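Local structure of 303aa long hypothetical esterase (Sulfolobus tokodaii, 3AIN) at residues I257-H262 and V286-I292; I68-E74 and D146-V151; V43-R47 and L131-N135; P198-F202 and F242-L246; K161-A165 and V319-K323. The protein hydrolyses carboxylic esters as a thermostable, dimeric carboxylesterase of the hormone-sensitive-lipase-like group of alpha/beta hydrolases. The protein carries 1 engineered substitution. All coordinates share one frame; numbering follows the deposited sequence.

Contact 1 (I257-H262 and V286-I292); sequences IITAEH and VGFNNVI. Engineered in segment 286-292: G287 (natural residue Arg).
E261 swings CG anti to its backbone N (chi1 179°) and runs on extended, which brings its carboxylate to the backbone N of N290 and alongside CB of N289; I258, with CG2 rather than CG1 opposite N (chi1 -75°), turns that methyl to the ring of F288, 3.9 Å from CD2. The two segments carry the ends of the parallel strands 255-260 and 283-288 of a beta-alpha-beta unit, at one edge of the alpha/beta hydrolase sheet within the chain, and the residues that follow them. V286 N bonds to I257 O, T259 N to V286 O (3.0 Å) and F288 N to T259 O (2.9 Å), the regular alternation of a parallel pair. I258, A260, V286 and F288 share one face of the sheet, against which helix 303-321 packs; T259 looks to the other, its OG1 lying 3.4 Å from CA of G287, an engineered residue that is arginine in the natural sequence. V286, G287 and F288 also pair antiparallel with the second subunit, so the sheet continues through the dimer, and N289 OD1 is bound by S285 of that subunit. Beyond the strands the two segments of this chain stay joined. E261 N bonds to F288 O, and H262 N to V291 O (3.0 Å), the latter nearly straight down the carbonyl. V291 CG2 rests on A260 CB (3.9 Å), while F216 meets the H262 ring. The E261 carboxylate holds the backbone at N290: OE1 takes N290 N at 2.8 Å through its anti lone pair, pointing away from OE2, with a 156° angle at the hydrogen.

Contact 2 (I68-E74 and D146-V151); sequences ITIPGSE and DALKWV
One face of the W150 indole carries both I70 and P71: I70 CG1 stands over the six-membered ring, 4.1 Å from its centroid, and P71 CD over the five-membered ring, 3.9 Å from its centroid, both as CH-pi contacts. I68 CD1 comes obliquely to the far end of the indole, 3.8 Å from CZ3, and V151 CG2 of the same helix lies in plane at the edge. W150 turns its CG away from the backbone N (chi1 -176°), which lays the ring along the strand. Next to it, I70 CG2 presses on W150 CB at 3.6 Å and I70 CD1 reaches A147 CB. This is helix-on-sheet packing of the alpha/beta hydrolase fold: residues 146-151 of helix 139-153 cross residues 68-71 of strand 64-71, outermost in this chain, at 102°, and V151 continues the packing onto V92 and V94 of strand 92-96. Past the strand end the contact turns polar. D146 OD2 receives S73 OG (2.6 Å) on its syn side and S73 N (2.9 Å) from above the carboxylate plane. A water also donates to OD2 and accepts from E74 N, so three donors converge on one oxygen. The other oxygen, D146 OD1, is paired with K149 NZ at 3.1 Å, a turn further along the helix.

Contact 3 (V43-R47 and L131-N135); sequences VEEIR and LAPEN
L131 comes toward R47 from the opposite direction, its CB oblique to the guanidinium and 3.8 Å from R47 NH2, its CD1 4.0 Å from R47 NE. The carbonyl of L131 turns back into its own loop, where N135 N and N135 ND2 reach it from the same face. At A132 the backbone O comes to the guanidinium edge, 2.9 Å from R47 NH2, close to the guanidinium plane. P133, which follows a cis peptide bond, adds CD obliquely near the same nitrogen. This loop links strand 123-127 to helix 139-153 of the alpha/beta hydrolase fold, and the contact joins helix 43-54, the first in the model, to it at the surface. E134 forms a salt bridge with R47, gripped end-on by two nitrogens, NH2 to OE1 at 2.9 Å and NH1 to OE2 at 3.1 Å. The E134 chain bends at chi2 (86°); its carboxylate and the guanidinium are 47° apart, and NH1 meets OE2 from above the carboxylate plane. A weak bond from R47 NH1 to E44 OE2 completes a salt-bridge network of E44, R47 and E134, with E44 OE2 3.9 Å from E134 OE2; the shared arginine probably offsets that like-charge approach. V43 CG1 sits over the centre of one guanidinium face, and R47 NE is held by V102 O.

Contact 4 (P198-F202 and F242-L246); sequences PAVSF and FSPIL
V200 makes the central contact of the first segment, placing its backbone O where three residues of 242-246 converge. I245 N donates to V200 O at 3.2 Å, with a nearly straight N-H (169°) and the donor only slightly tilted from the carbonyl plane. P244 has no hydrogen to give, and its ring lies alongside instead: CD approaches V200 O to 3.4 Å, and CG packs on V200 CB at 4.1 Å. S201 follows, its CA 3.5 Å from S243 OG and its OG 3.7 Å from I245 CG2. In I245 it is CG1 that points away from the residue's own N (chi1 -161°), which leaves CG2 as the branch facing S201. The S201 hydroxyl, itself trans to its amide nitrogen, donates forward to F202 O. Both segments are connecting loops of the alpha/beta hydrolase fold: 198-202 follows strand 192-196, whereas the loop 242-246, with its short 3-10 turn at 244-246, precedes strand 255-260. Y272 of helix 266-278 touches V200, P244 and I245 together, while N174, V178 and I181 of helix 171-185 pack on P244. At F202 the backbone N comes within 3.2 Å of S243 OG, and CB lies 4.2 Å from F242 CE2, obliquely to that ring. The F202 side chain also lies about 3 Å from a bound methylpentanediol, probably from the crystallisation liquor.

Contact 5 (K161-A165 and V319-K323); sequences KYGIA and VFYGK
Y162 and Y321 fit as a T-shaped pair: the edge of Y321 stands upright on the face of Y162, with CD1 over the ring centre, planes at 83° and centroids 5.1 Å apart. The closest atoms are Y162 CD1 and Y321 CE1, at 3.6 Å. F320 fills the neighbouring hollow, a shallow trough formed by the backbone of 162-164 and the methyl of A165. Its CE1 lies 3.5 Å from G163 O, and its CZ meets A165 CB at 3.8 Å. F320 CG is anti to the carbonyl carbon (chi1 -74°), which directs the ring off the helix toward G163 and A165. F320 CB covers the centre of one Y321 face. Here the C-terminal end of helix 303-321 packs against the residues leading into strand 164-169, a central parallel strand of the alpha/beta hydrolase sheet, and against A165 on it. Helix 303-321 gives way at G322, whose phi is positive. F320 O approaches the Y162 ring obliquely, 3.1 Å from CD2, and shares a water with Y162 O; that water donates to both, at 2.6 Å to Y162 O and 3.0 Å to F320 O. Y321 OH extends past the pair to Q121 O and G91 N.

In the fold
The five contacts spread over one alpha/beta hydrolase domain. Contacts 1, 2 and 5 reach its mixed sheet: contact 2 at outermost strand 64-71, contact 5 at inner strand 164-169, contact 1 at opposite outermost strand 283-288, where the dimer extends the sheet. Contacts 1 and 2 have centres 32 Å apart. Contacts 2 and 5 touch through L148 and V151 on I164; contacts 1 and 4 touch through P198 on I258. Along the chain, contacts 2 and 3 interleave, tying the N-terminal helix and strand to the region 131-151. Contact 5 spans contacts 4 and 1, bringing the C-terminal helix back to the sheet.

Contact 1 (I257-H262 and V286-I292)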
# COMPACT_ATOMS: atom_id res chain seq x y z
N ILE A 257 2.06 6.87 -5.83
CA ILE A 257 2.40 6.28 -7.13
C ILE A 257 2.54 4.79 -6.99
O ILE A 257 3.31 4.31 -6.18
CB ILE A 257 3.70 6.88 -7.69
CG1 ILE A 257 3.46 8.38 -7.91
CG2 ILE A 257 4.08 6.16 -8.99
CD1 ILE A 257 4.70 9.13 -8.43
N ILE A 258 1.65 4.07 -7.66
CA ILE A 258 1.61 2.61 -7.57
C ILE A 258 2.25 2.02 -8.84
O ILE A 258 1.90 2.41 -9.95
CB ILE A 258 0.14 2.16 -7.52
CG1 ILE A 258 -0.43 2.44 -6.14
CG2 ILE A 258 -0.02 0.67 -7.83
CD1 ILE A 258 -1.94 2.34 -6.07
N THR A 259 3.23 1.15 -8.66
CA THR A 259 3.77 0.44 -9.82
C THR A 259 3.55 -1.05 -9.62
O THR A 259 3.14 -1.50 -8.55
CB THR A 259 5.27 0.69 -10.00
OG1 THR A 259 5.97 0.38 -8.79
CG2 THR A 259 5.54 2.16 -10.40
N ALA A 260 3.66 -1.79 -10.73
CA ALA A 260 3.47 -3.25 -10.70
C ALA A 260 4.79 -3.92 -11.07
O ALA A 260 5.48 -3.47 -11.99
CB ALA A 260 2.37 -3.64 -11.71
N GLU A 261 5.12 -5.01 -10.38
CA GLU A 261 6.41 -5.67 -10.54
C GLU A 261 6.67 -6.12 -11.99
O GLU A 261 7.74 -5.85 -12.54
CB GLU A 261 6.50 -6.87 -9.59
CG GLU A 261 7.84 -7.61 -9.75
CD GLU A 261 8.05 -8.72 -8.72
OE1 GLU A 261 7.05 -9.25 -8.19
OE2 GLU A 261 9.20 -9.15 -8.56
N HIS A 262 5.69 -6.75 -12.61
CA HIS A 262 5.90 -7.35 -13.93
C HIS A 262 5.36 -6.44 -15.03
O HIS A 262 4.68 -6.88 -15.93
CB HIS A 262 5.18 -8.71 -14.01
CG HIS A 262 5.63 -9.69 -12.98
ND1 HIS A 262 6.96 -10.04 -12.82
CD2 HIS A 262 4.96 -10.29 -11.96
CE1 HIS A 262 7.09 -10.79 -11.74
NE2 HIS A 262 5.88 -11.04 -11.27
N VAL A 286 4.86 2.94 -4.10
CA VAL A 286 4.71 1.57 -3.61
C VAL A 286 4.69 0.66 -4.84
O VAL A 286 3.90 0.88 -5.76
CB VAL A 286 3.40 1.40 -2.80
CG1 VAL A 286 3.15 -0.06 -2.47
CG2 VAL A 286 3.50 2.17 -1.49
N GLY A 287 5.56 -0.35 -4.83
CA GLY A 287 5.58 -1.37 -5.90
C GLY A 287 4.80 -2.59 -5.43
O GLY A 287 5.17 -3.26 -4.46
N PHE A 288 3.71 -2.89 -6.12
CA PHE A 288 2.97 -4.09 -5.81
C PHE A 288 3.60 -5.28 -6.55
O PHE A 288 3.78 -5.25 -7.74
CB PHE A 288 1.51 -3.91 -6.24
CG PHE A 288 0.67 -3.20 -5.20
CD1 PHE A 288 -0.40 -3.85 -4.58
CD2 PHE A 288 0.87 -1.84 -4.94
CE1 PHE A 288 -1.16 -3.19 -3.59
CE2 PHE A 288 0.13 -1.18 -3.94
CZ PHE A 288 -0.90 -1.86 -3.29
N ASN A 289 4.10 -6.23 -5.77
CA ASN A 289 4.77 -7.40 -6.32
C ASN A 289 3.79 -8.43 -6.89
O ASN A 289 2.62 -8.42 -6.58
CB ASN A 289 5.69 -8.01 -5.27
CG ASN A 289 6.79 -7.04 -4.82
OD1 ASN A 289 7.03 -6.83 -3.61
ND2 ASN A 289 7.46 -6.44 -5.79
N ASN A 290 4.31 -9.29 -7.78
CA ASN A 290 3.57 -10.46 -8.27
C ASN A 290 2.40 -10.14 -9.20
O ASN A 290 1.46 -10.94 -9.33
CB ASN A 290 3.11 -11.33 -7.09
CG ASN A 290 4.21 -11.56 -6.08
OD1 ASN A 290 4.10 -11.12 -4.92
ND2 ASN A 290 5.32 -12.13 -6.53
N VAL A 291 2.33 -8.88 -9.66
CA VAL A 291 1.20 -8.42 -10.46
C VAL A 291 1.66 -7.72 -11.74
O VAL A 291 2.83 -7.38 -11.88
CB VAL A 291 0.24 -7.46 -9.67
CG1 VAL A 291 -0.41 -8.23 -8.52
CG2 VAL A 291 0.96 -6.21 -9.13
N ILE A 292 0.74 -7.57 -12.68
CA ILE A 292 1.04 -7.04 -14.01
C ILE A 292 0.33 -5.71 -14.20
O ILE A 292 -0.53 -5.33 -13.40
CB ILE A 292 0.48 -8.01 -15.09
CG1 ILE A 292 -1.02 -8.22 -14.89
CG2 ILE A 292 1.25 -9.32 -15.02
CD1 ILE A 292 -1.73 -8.86 -16.08

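Contact 2 (I68-E74 and D146-V151)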
# COMPACT_ATOMS: atom_id res chain seq x y z
N ILE A 68 -22.97 14.26 -16.42
CA ILE A 68 -22.94 15.70 -16.70
C ILE A 68 -22.16 15.97 -17.99
O ILE A 68 -21.53 15.08 -18.56
CB ILE A 68 -22.30 16.52 -15.56
CG1 ILE A 68 -20.82 16.18 -15.42
CG2 ILE A 68 -23.07 16.37 -14.24
CD1 ILE A 68 -20.05 17.09 -14.46
N THR A 69 -22.34 17.17 -18.53
CA THR A 69 -21.54 17.64 -19.66
C THR A 69 -20.73 18.86 -19.25
O THR A 69 -21.27 19.84 -18.69
CB THR A 69 -22.44 18.03 -20.86
OG1 THR A 69 -23.18 16.87 -21.30
CG2 THR A 69 -21.58 18.52 -22.02
N ILE A 70 -19.41 18.77 -19.42
CA ILE A 70 -18.51 19.85 -19.05
C ILE A 70 -18.12 20.62 -20.31
O ILE A 70 -17.81 20.03 -21.34
CB ILE A 70 -17.21 19.30 -18.39
CG1 ILE A 70 -17.54 18.68 -17.02
CG2 ILE A 70 -16.17 20.41 -18.23
CD1 ILE A 70 -16.34 17.95 -16.40
N PRO A 71 -18.33 21.95 -20.28
CA PRO A 71 -18.06 22.75 -21.48
C PRO A 71 -16.57 22.99 -21.64
O PRO A 71 -16.00 23.85 -20.96
CB PRO A 71 -18.79 24.07 -21.18
CG PRO A 71 -18.86 24.15 -19.69
CD PRO A 71 -18.93 22.73 -19.18
N GLY A 72 -15.94 22.26 -22.55
CA GLY A 72 -14.50 22.37 -22.74
C GLY A 72 -14.14 23.42 -23.77
O GLY A 72 -15.01 23.96 -24.46
N SER A 73 -12.85 23.71 -23.88
CA SER A 73 -12.36 24.68 -24.84
C SER A 73 -12.50 24.20 -26.28
O SER A 73 -12.67 25.01 -27.20
CB SER A 73 -10.91 25.05 -24.52
OG SER A 73 -10.05 23.92 -24.70
N GLU A 74 -12.49 22.90 -26.47
CA GLU A 74 -12.55 22.32 -27.81
C GLU A 74 -13.74 21.41 -28.07
O GLU A 74 -13.98 20.99 -29.21
CB GLU A 74 -11.24 21.60 -28.14
CG GLU A 74 -10.03 22.53 -28.16
CD GLU A 74 -8.73 21.80 -28.47
OE1 GLU A 74 -8.75 20.57 -28.68
OE2 GLU A 74 -7.71 22.50 -28.64
N ASP A 146 -9.16 20.79 -19.07
CA ASP A 146 -10.39 21.61 -19.12
C ASP A 146 -11.39 21.05 -18.09
O ASP A 146 -12.05 21.82 -17.38
CB ASP A 146 -11.03 21.56 -20.51
CG ASP A 146 -10.30 22.43 -21.54
OD1 ASP A 146 -9.37 23.17 -21.16
OD2 ASP A 146 -10.64 22.32 -22.72
N ALA A 147 -11.52 19.72 -18.03
CA ALA A 147 -12.40 19.11 -17.01
C ALA A 147 -11.95 19.42 -15.60
O ALA A 147 -12.78 19.73 -14.73
CB ALA A 147 -12.51 17.56 -17.25
N LEU A 148 -10.66 19.32 -15.31
CA LEU A 148 -10.20 19.62 -13.98
C LEU A 148 -10.50 21.06 -13.58
O LEU A 148 -10.96 21.32 -12.58
CB LEU A 148 -8.72 19.34 -13.84
CG LEU A 148 -8.03 19.59 -12.51
CD1 LEU A 148 -7.86 21.02 -12.38
CD2 LEU A 148 -8.78 19.07 -11.36
N LYS A 149 -10.17 21.97 -14.46
CA LYS A 149 -10.37 23.38 -14.19
C LYS A 149 -11.84 23.67 -13.95
O LYS A 149 -12.17 24.35 -13.09
CB LYS A 149 -9.83 24.24 -15.33
CG LYS A 149 -10.06 25.71 -15.21
CD LYS A 149 -9.42 26.43 -16.42
CE LYS A 149 -10.17 26.24 -17.78
NZ LYS A 149 -9.64 25.35 -18.93
N TRP A 150 -12.70 23.12 -14.78
CA TRP A 150 -14.12 23.29 -14.55
C TRP A 150 -14.53 22.70 -13.20
O TRP A 150 -15.28 23.29 -12.48
CB TRP A 150 -14.94 22.68 -15.70
CG TRP A 150 -16.43 22.90 -15.59
CD1 TRP A 150 -17.14 23.91 -16.14
CD2 TRP A 150 -17.37 22.09 -14.90
NE1 TRP A 150 -18.47 23.78 -15.84
CE2 TRP A 150 -18.63 22.68 -15.05
CE3 TRP A 150 -17.27 20.96 -14.11
CZ2 TRP A 150 -19.75 22.15 -14.50
CZ3 TRP A 150 -18.38 20.44 -13.58
CH2 TRP A 150 -19.61 21.02 -13.78
N VAL A 151 -14.06 21.50 -12.89
CA VAL A 151 -14.43 20.94 -11.59
C VAL A 151 -13.94 21.82 -10.43
O VAL A 151 -14.67 22.03 -9.45
CB VAL A 151 -13.94 19.47 -11.40
CG1 VAL A 151 -14.19 19.01 -9.97
CG2 VAL A 151 -14.71 18.56 -12.35
O HOH W 1 -12.01 20.65 -24.56

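Contact 3 (V43-R47 and L131-N135)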
# COMPACT_ATOMS: atom_id res chain seq x y z
N VAL A 43 -10.38 -1.31 -33.87
CA VAL A 43 -10.40 -0.45 -32.69
C VAL A 43 -11.82 -0.37 -32.11
O VAL A 43 -12.01 -0.46 -30.89
CB VAL A 43 -9.88 0.96 -33.01
CG1 VAL A 43 -10.13 1.90 -31.84
CG2 VAL A 43 -8.38 0.91 -33.34
N GLU A 44 -12.82 -0.18 -32.97
CA GLU A 44 -14.21 -0.17 -32.50
C GLU A 44 -14.59 -1.46 -31.80
O GLU A 44 -15.35 -1.45 -30.83
CB GLU A 44 -15.20 0.09 -33.65
CG GLU A 44 -15.16 1.50 -34.21
CD GLU A 44 -15.29 2.59 -33.15
OE1 GLU A 44 -15.99 2.39 -32.14
OE2 GLU A 44 -14.67 3.66 -33.33
N GLU A 45 -14.20 -2.60 -32.38
CA GLU A 45 -14.49 -3.89 -31.76
C GLU A 45 -13.85 -4.02 -30.37
O GLU A 45 -14.49 -4.48 -29.41
CB GLU A 45 -14.10 -5.05 -32.68
CG GLU A 45 -15.18 -5.34 -33.74
CD GLU A 45 -14.81 -6.43 -34.72
OE1 GLU A 45 -13.64 -6.48 -35.16
OE2 GLU A 45 -15.71 -7.23 -35.08
N ILE A 46 -12.62 -3.54 -30.24
CA ILE A 46 -11.95 -3.59 -28.95
C ILE A 46 -12.58 -2.62 -27.94
O ILE A 46 -12.73 -2.97 -26.77
CB ILE A 46 -10.43 -3.34 -29.08
CG1 ILE A 46 -9.80 -4.44 -29.95
CG2 ILE A 46 -9.78 -3.33 -27.70
CD1 ILE A 46 -8.39 -4.13 -30.39
N ARG A 47 -12.97 -1.43 -28.40
CA ARG A 47 -13.65 -0.48 -27.50
C ARG A 47 -14.95 -1.07 -26.98
O ARG A 47 -15.25 -0.97 -25.79
CB ARG A 47 -13.96 0.85 -28.20
CG ARG A 47 -12.70 1.71 -28.45
CD ARG A 47 -13.06 2.93 -29.28
NE ARG A 47 -11.93 3.87 -29.38
CZ ARG A 47 -11.70 4.65 -30.43
NH1 ARG A 47 -12.61 4.76 -31.40
NH2 ARG A 47 -10.59 5.39 -30.48
N LEU A 131 -10.54 10.49 -27.60
CA LEU A 131 -9.61 9.39 -27.88
C LEU A 131 -8.92 9.53 -29.24
O LEU A 131 -9.54 9.95 -30.24
CB LEU A 131 -10.32 8.04 -27.78
CG LEU A 131 -10.98 7.78 -26.42
CD1 LEU A 131 -11.90 6.55 -26.44
CD2 LEU A 131 -9.91 7.63 -25.35
N ALA A 132 -7.71 8.99 -29.32
CA ALA A 132 -7.03 8.74 -30.58
C ALA A 132 -7.49 7.40 -31.17
O ALA A 132 -7.97 6.54 -30.43
CB ALA A 132 -5.49 8.71 -30.33
N PRO A 133 -7.25 7.17 -32.48
CA PRO A 133 -6.61 8.07 -33.44
C PRO A 133 -7.53 9.17 -33.99
O PRO A 133 -7.05 10.09 -34.68
CB PRO A 133 -6.18 7.12 -34.58
CG PRO A 133 -7.23 6.06 -34.57
CD PRO A 133 -7.57 5.86 -33.09
N GLU A 134 -8.83 9.10 -33.67
CA GLU A 134 -9.77 10.15 -34.13
C GLU A 134 -9.33 11.55 -33.69
O GLU A 134 -9.45 12.53 -34.44
CB GLU A 134 -11.20 9.87 -33.62
CG GLU A 134 -11.86 8.65 -34.22
CD GLU A 134 -11.51 7.36 -33.49
OE1 GLU A 134 -10.69 7.42 -32.54
OE2 GLU A 134 -11.84 6.27 -34.02
N ASN A 135 -8.89 11.65 -32.44
CA ASN A 135 -8.46 12.92 -31.89
C ASN A 135 -7.03 12.77 -31.39
O ASN A 135 -6.79 12.10 -30.40
CB ASN A 135 -9.37 13.31 -30.71
CG ASN A 135 -10.85 13.31 -31.10
OD1 ASN A 135 -11.33 14.28 -31.68
ND2 ASN A 135 -11.52 12.18 -30.90

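Contact 4 (P198-F202 and F242-L246)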
# COMPACT_ATOMS: atom_id res chain seq x y z
N PRO A 198 1.53 4.78 -14.00
CA PRO A 198 1.42 5.78 -15.06
C PRO A 198 2.44 5.59 -16.16
O PRO A 198 3.56 5.11 -15.91
CB PRO A 198 1.73 7.09 -14.32
CG PRO A 198 2.68 6.65 -13.24
CD PRO A 198 2.02 5.36 -12.74
N ALA A 199 2.10 6.08 -17.35
CA ALA A 199 3.07 6.29 -18.41
C ALA A 199 3.60 7.72 -18.27
O ALA A 199 2.84 8.69 -18.31
CB ALA A 199 2.39 6.12 -19.77
N VAL A 200 4.91 7.85 -18.06
CA VAL A 200 5.49 9.17 -17.86
C VAL A 200 6.57 9.57 -18.86
O VAL A 200 7.00 10.72 -18.88
CB VAL A 200 5.99 9.34 -16.42
CG1 VAL A 200 4.88 9.12 -15.41
CG2 VAL A 200 7.19 8.41 -16.13
N SER A 201 7.00 8.64 -19.72
CA SER A 201 8.02 8.97 -20.68
C SER A 201 7.96 8.01 -21.87
O SER A 201 7.83 6.80 -21.68
CB SER A 201 9.42 8.88 -20.01
OG SER A 201 10.46 9.36 -20.87
N PHE A 202 8.33 8.51 -23.04
CA PHE A 202 8.80 7.62 -24.10
C PHE A 202 10.04 6.88 -23.59
O PHE A 202 10.90 7.48 -22.96
CB PHE A 202 9.18 8.46 -25.33
CG PHE A 202 9.67 7.65 -26.48
CD1 PHE A 202 11.01 7.64 -26.83
CD2 PHE A 202 8.78 6.87 -27.23
CE1 PHE A 202 11.45 6.93 -27.96
CE2 PHE A 202 9.23 6.11 -28.31
CZ PHE A 202 10.59 6.07 -28.62
N PHE A 242 3.14 15.05 -23.17
CA PHE A 242 3.17 13.61 -23.48
C PHE A 242 4.05 12.89 -22.46
O PHE A 242 3.71 11.81 -21.99
CB PHE A 242 3.70 13.33 -24.90
CG PHE A 242 3.85 11.84 -25.24
CD1 PHE A 242 2.78 10.97 -25.08
CD2 PHE A 242 5.08 11.31 -25.62
CE1 PHE A 242 2.92 9.61 -25.34
CE2 PHE A 242 5.23 9.92 -25.86
CZ PHE A 242 4.13 9.10 -25.78
N SER A 243 5.26 13.42 -22.25
CA SER A 243 6.19 12.81 -21.28
C SER A 243 6.40 13.73 -20.08
O SER A 243 7.32 14.52 -20.09
CB SER A 243 7.56 12.58 -21.95
OG SER A 243 7.48 11.61 -22.99
N PRO A 244 5.58 13.60 -19.04
CA PRO A 244 5.62 14.58 -17.96
C PRO A 244 6.92 14.51 -17.16
O PRO A 244 7.25 15.46 -16.45
CB PRO A 244 4.40 14.22 -17.08
CG PRO A 244 4.02 12.80 -17.52
CD PRO A 244 4.34 12.80 -19.00
N ILE A 245 7.68 13.42 -17.30
CA ILE A 245 9.02 13.40 -16.66
C ILE A 245 9.89 14.61 -17.08
O ILE A 245 10.78 15.02 -16.34
CB ILE A 245 9.80 12.07 -16.96
CG1 ILE A 245 10.94 11.89 -15.93
CG2 ILE A 245 10.38 12.11 -18.36
CD1 ILE A 245 10.47 11.33 -14.60
N LEU A 246 9.63 15.15 -18.27
CA LEU A 246 10.40 16.29 -18.80
C LEU A 246 10.18 17.58 -17.99
O LEU A 246 10.94 18.54 -18.13
CB LEU A 246 10.02 16.56 -20.26
CG LEU A 246 10.42 15.44 -21.21
CD1 LEU A 246 9.87 15.73 -22.62
CD2 LEU A 246 11.97 15.30 -21.24

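Contact 5 (K161-A165 and V319-K323)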
# COMPACT_ATOMS: atom_id res chain seq x y z
N LYS A 161 -16.08 20.88 -0.64
CA LYS A 161 -15.38 21.88 0.15
C LYS A 161 -14.03 21.41 0.67
O LYS A 161 -13.20 22.21 1.08
CB LYS A 161 -16.28 22.36 1.29
CG LYS A 161 -17.68 22.78 0.80
CD LYS A 161 -18.56 23.14 1.99
CE LYS A 161 -19.30 24.43 1.73
NZ LYS A 161 -20.31 24.24 0.67
N TYR A 162 -13.77 20.11 0.60
CA TYR A 162 -12.50 19.61 1.11
C TYR A 162 -11.41 19.51 0.05
O TYR A 162 -10.28 19.17 0.39
CB TYR A 162 -12.68 18.26 1.81
CG TYR A 162 -13.39 18.35 3.16
CD1 TYR A 162 -14.70 17.90 3.30
CD2 TYR A 162 -12.67 18.65 4.31
CE1 TYR A 162 -15.32 17.90 4.54
CE2 TYR A 162 -13.28 18.64 5.56
CZ TYR A 162 -14.61 18.30 5.66
OH TYR A 162 -15.22 18.30 6.90
N GLY A 163 -11.66 20.03 -1.15
CA GLY A 163 -10.60 20.19 -2.14
C GLY A 163 -10.63 19.14 -3.26
O GLY A 163 -11.53 18.30 -3.30
N ILE A 164 -9.74 19.31 -4.24
CA ILE A 164 -9.78 18.51 -5.48
C ILE A 164 -8.49 17.72 -5.62
O ILE A 164 -7.40 18.24 -5.38
CB ILE A 164 -9.94 19.41 -6.73
CG1 ILE A 164 -11.01 20.50 -6.50
CG2 ILE A 164 -10.22 18.56 -7.96
CD1 ILE A 164 -12.41 19.96 -6.20
N ALA A 165 -8.60 16.46 -6.06
CA ALA A 165 -7.41 15.68 -6.39
C ALA A 165 -7.59 15.20 -7.82
O ALA A 165 -8.74 15.11 -8.29
CB ALA A 165 -7.33 14.45 -5.45
N VAL A 319 -5.90 12.86 3.21
CA VAL A 319 -5.65 14.22 2.72
C VAL A 319 -6.91 15.10 2.72
O VAL A 319 -6.80 16.29 3.00
CB VAL A 319 -4.95 14.25 1.32
CG1 VAL A 319 -5.93 13.94 0.21
CG2 VAL A 319 -4.31 15.62 1.08
N PHE A 320 -8.08 14.53 2.43
CA PHE A 320 -9.31 15.34 2.36
C PHE A 320 -9.85 15.60 3.76
O PHE A 320 -10.24 16.72 4.09
CB PHE A 320 -10.40 14.62 1.55
CG PHE A 320 -10.17 14.63 0.06
CD1 PHE A 320 -9.71 15.77 -0.58
CD2 PHE A 320 -10.58 13.54 -0.71
CE1 PHE A 320 -9.50 15.76 -1.97
CE2 PHE A 320 -10.45 13.56 -2.10
CZ PHE A 320 -9.92 14.67 -2.72
N TYR A 321 -9.84 14.57 4.61
CA TYR A 321 -10.66 14.59 5.83
C TYR A 321 -9.84 14.56 7.12
O TYR A 321 -10.40 14.74 8.20
CB TYR A 321 -11.70 13.48 5.83
CG TYR A 321 -12.55 13.40 4.59
CD1 TYR A 321 -13.27 14.50 4.14
CD2 TYR A 321 -12.59 12.23 3.84
CE1 TYR A 321 -14.04 14.41 2.97
CE2 TYR A 321 -13.42 12.11 2.71
CZ TYR A 321 -14.07 13.23 2.24
OH TYR A 321 -14.94 13.10 1.17
N GLY A 322 -8.54 14.29 7.02
CA GLY A 322 -7.72 14.06 8.20
C GLY A 322 -7.95 12.70 8.85
O GLY A 322 -7.43 12.43 9.93
N LYS A 323 -8.64 11.81 8.14
CA LYS A 323 -8.98 10.48 8.68
C LYS A 323 -7.90 9.44 8.38
O LYS A 323 -6.73 9.58 8.73
CB LYS A 323 -10.32 10.00 8.12
CG LYS A 323 -11.53 10.68 8.74
CD LYS A 323 -12.60 9.66 9.12
CE LYS A 323 -13.89 10.34 9.55
NZ LYS A 323 -14.44 11.20 8.46
OXT LYS A 323 -8.20 8.38 7.81
O HOH W 2 -9.23 19.15 2.72